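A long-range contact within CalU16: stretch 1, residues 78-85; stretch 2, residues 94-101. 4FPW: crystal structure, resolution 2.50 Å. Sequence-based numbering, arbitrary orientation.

Stretch 1 (78-85) PPRRLTIS
Stretch 2, residues 94-101: SEVELRLS

The carboxylate of E97 gathers three side chains on one face of a two-stranded antiparallel pairing. R81 NH2 donates to E97 OE1 at 2.9 Å, forming a salt bridge across the strands. R81 NE adds a weak bond to E97 OE1 at 3.3 Å. T83 OG1 also makes a weak hydrogen bond to E97 OE1, at 3.2 Å. The other carboxylate oxygen serves its own strand: R99 NE donates to E97 OE2 at 2.6 Å, a second salt bridge. One acid thus offsets two arginines.

Strand 81-85 runs against strand 94-101 at 173°, axes 4.6 Å apart at closest. The register pairs R81 with R99, L82 with L98, T83 with E97, I84 with V96 and S85 with E95. Backbone angles are extended, for example -125/139 at T83 and -141/138 at E97.

L82 and L98 form a hydrogen-bonded pair, CA to CA 5.0 Å. L98 N donates to L82 O at 2.7 Å; the return bond, L82 N to L98 O, is weak at 2.9 Å, with an angle of 124°. I84 and V96 bond more evenly: I84 N to V96 O is 3.1 Å and V96 N to I84 O is 3.0 Å. Before the first strand begins, R80 O accepts from L100 N at 2.8 Å.

T83 and E97 are a non-hydrogen-bonded pair, CA to CA 4.4 Å. Here T83 CA approaches V96 O at 3.3 Å, and E97 CA approaches L82 O at 3.1 Å, as CA-H...O contacts.

Side chains alternate between faces. R81, T83, S85, E95, E97 and R99 share the polar-rich face. L82, I84, V96 and L98 form the apolar one, where L82 CB lies 4.0 Å from L98 CB and I84 CG1 4.1 Å from V96 CB. Chi1 is t for R81, L82, V96, E97 and L98, m for T83 and R99, and p for I84.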

# COMPACT_ATOMS: atom_id res chain seq x y z
N PRO A 78 15.69 2.00 -3.43
CA PRO A 78 15.91 1.78 -1.99
C PRO A 78 16.74 2.89 -1.40
O PRO A 78 17.64 3.36 -2.06
CB PRO A 78 16.69 0.46 -1.95
CG PRO A 78 17.32 0.31 -3.29
CD PRO A 78 16.50 1.10 -4.27
N PRO A 79 16.46 3.31 -0.15
CA PRO A 79 15.44 2.80 0.76
C PRO A 79 14.20 3.68 0.80
O PRO A 79 13.53 3.71 1.83
CB PRO A 79 16.16 2.82 2.10
CG PRO A 79 17.02 4.04 2.02
CD PRO A 79 17.32 4.28 0.56
N ARG A 80 13.88 4.35 -0.31
CA ARG A 80 12.84 5.39 -0.34
C ARG A 80 11.59 4.98 -1.08
O ARG A 80 10.49 4.99 -0.53
CB ARG A 80 13.37 6.66 -1.02
CG ARG A 80 14.38 7.46 -0.23
CD ARG A 80 14.83 8.69 -1.01
NE ARG A 80 13.87 9.80 -0.94
CZ ARG A 80 13.86 10.77 -0.02
NH1 ARG A 80 14.77 10.81 0.95
NH2 ARG A 80 12.93 11.72 -0.06
N ARG A 81 11.74 4.63 -2.35
CA ARG A 81 10.58 4.52 -3.22
C ARG A 81 10.41 3.13 -3.81
O ARG A 81 11.37 2.38 -4.00
CB ARG A 81 10.67 5.58 -4.32
CG ARG A 81 9.77 5.33 -5.51
CD ARG A 81 9.80 6.48 -6.50
NE ARG A 81 8.63 6.45 -7.36
CZ ARG A 81 8.48 7.18 -8.46
NH1 ARG A 81 9.43 8.02 -8.86
NH2 ARG A 81 7.36 7.06 -9.17
N LEU A 82 9.17 2.80 -4.11
CA LEU A 82 8.80 1.48 -4.57
C LEU A 82 7.52 1.69 -5.34
O LEU A 82 6.56 2.23 -4.78
CB LEU A 82 8.55 0.57 -3.35
CG LEU A 82 8.72 -0.97 -3.39
CD1 LEU A 82 7.39 -1.70 -3.25
CD2 LEU A 82 9.47 -1.45 -4.63
N THR A 83 7.54 1.35 -6.64
CA THR A 83 6.33 1.32 -7.45
C THR A 83 6.18 -0.06 -8.10
O THR A 83 7.14 -0.66 -8.58
CB THR A 83 6.33 2.41 -8.53
OG1 THR A 83 6.76 3.65 -7.98
CG2 THR A 83 4.91 2.57 -9.13
N ILE A 84 4.95 -0.54 -8.11
CA ILE A 84 4.63 -1.82 -8.67
C ILE A 84 3.25 -1.76 -9.32
O ILE A 84 2.41 -0.93 -8.91
CB ILE A 84 4.60 -2.91 -7.59
CG1 ILE A 84 3.61 -2.57 -6.46
CG2 ILE A 84 5.98 -3.13 -7.03
CD1 ILE A 84 2.99 -3.79 -5.83
N SER A 85 3.03 -2.61 -10.32
CA SER A 85 1.71 -2.75 -10.94
C SER A 85 0.92 -3.68 -10.07
O SER A 85 1.47 -4.33 -9.20
CB SER A 85 1.78 -3.32 -12.37
OG SER A 85 2.13 -4.71 -12.38
N SER A 94 -3.99 -1.63 -11.66
CA SER A 94 -3.77 -0.57 -10.68
C SER A 94 -2.29 -0.33 -10.55
O SER A 94 -1.48 -1.01 -11.18
CB SER A 94 -4.32 -1.00 -9.32
OG SER A 94 -5.72 -1.17 -9.32
N GLU A 95 -1.93 0.62 -9.70
CA GLU A 95 -0.53 0.93 -9.43
C GLU A 95 -0.44 1.32 -7.99
O GLU A 95 -1.32 2.01 -7.48
CB GLU A 95 -0.11 2.08 -10.32
CG GLU A 95 1.36 2.20 -10.68
CD GLU A 95 1.53 3.16 -11.86
OE1 GLU A 95 1.05 2.81 -12.96
OE2 GLU A 95 2.11 4.26 -11.68
N VAL A 96 0.61 0.87 -7.32
CA VAL A 96 0.81 1.13 -5.91
C VAL A 96 2.22 1.70 -5.73
O VAL A 96 3.16 1.30 -6.44
CB VAL A 96 0.66 -0.14 -5.04
CG1 VAL A 96 0.43 0.26 -3.58
CG2 VAL A 96 -0.50 -1.00 -5.50
N GLU A 97 2.36 2.64 -4.78
CA GLU A 97 3.65 3.26 -4.55
C GLU A 97 3.91 3.47 -3.09
O GLU A 97 3.02 3.88 -2.33
CB GLU A 97 3.77 4.59 -5.28
CG GLU A 97 5.20 5.12 -5.33
CD GLU A 97 5.30 6.44 -6.05
OE1 GLU A 97 5.29 6.45 -7.30
OE2 GLU A 97 5.39 7.48 -5.37
N LEU A 98 5.14 3.19 -2.69
CA LEU A 98 5.55 3.44 -1.34
C LEU A 98 6.68 4.43 -1.37
O LEU A 98 7.66 4.21 -2.08
CB LEU A 98 6.02 2.15 -0.70
CG LEU A 98 6.39 2.33 0.78
CD1 LEU A 98 5.16 2.11 1.65
CD2 LEU A 98 7.50 1.36 1.16
N ARG A 99 6.54 5.51 -0.61
CA ARG A 99 7.61 6.46 -0.33
C ARG A 99 7.86 6.52 1.17
O ARG A 99 6.93 6.73 1.95
CB ARG A 99 7.25 7.87 -0.81
CG ARG A 99 6.73 7.93 -2.23
CD ARG A 99 6.09 9.27 -2.53
NE ARG A 99 4.93 9.07 -3.39
CZ ARG A 99 3.65 9.08 -3.01
NH1 ARG A 99 3.31 9.35 -1.76
NH2 ARG A 99 2.70 8.86 -3.91
N LEU A 100 9.12 6.31 1.56
CA LEU A 100 9.57 6.50 2.92
C LEU A 100 10.46 7.73 2.96
O LEU A 100 11.41 7.83 2.17
CB LEU A 100 10.37 5.28 3.38
CG LEU A 100 9.72 3.91 3.23
CD1 LEU A 100 10.63 2.83 3.77
CD2 LEU A 100 8.37 3.87 3.92
N SER A 101 10.16 8.66 3.86
CA SER A 101 11.00 9.84 4.07
C SER A 101 11.43 9.91 5.53
O SER A 101 10.68 9.51 6.42
CB SER A 101 10.25 11.13 3.69
OG SER A 101 8.86 11.05 4.02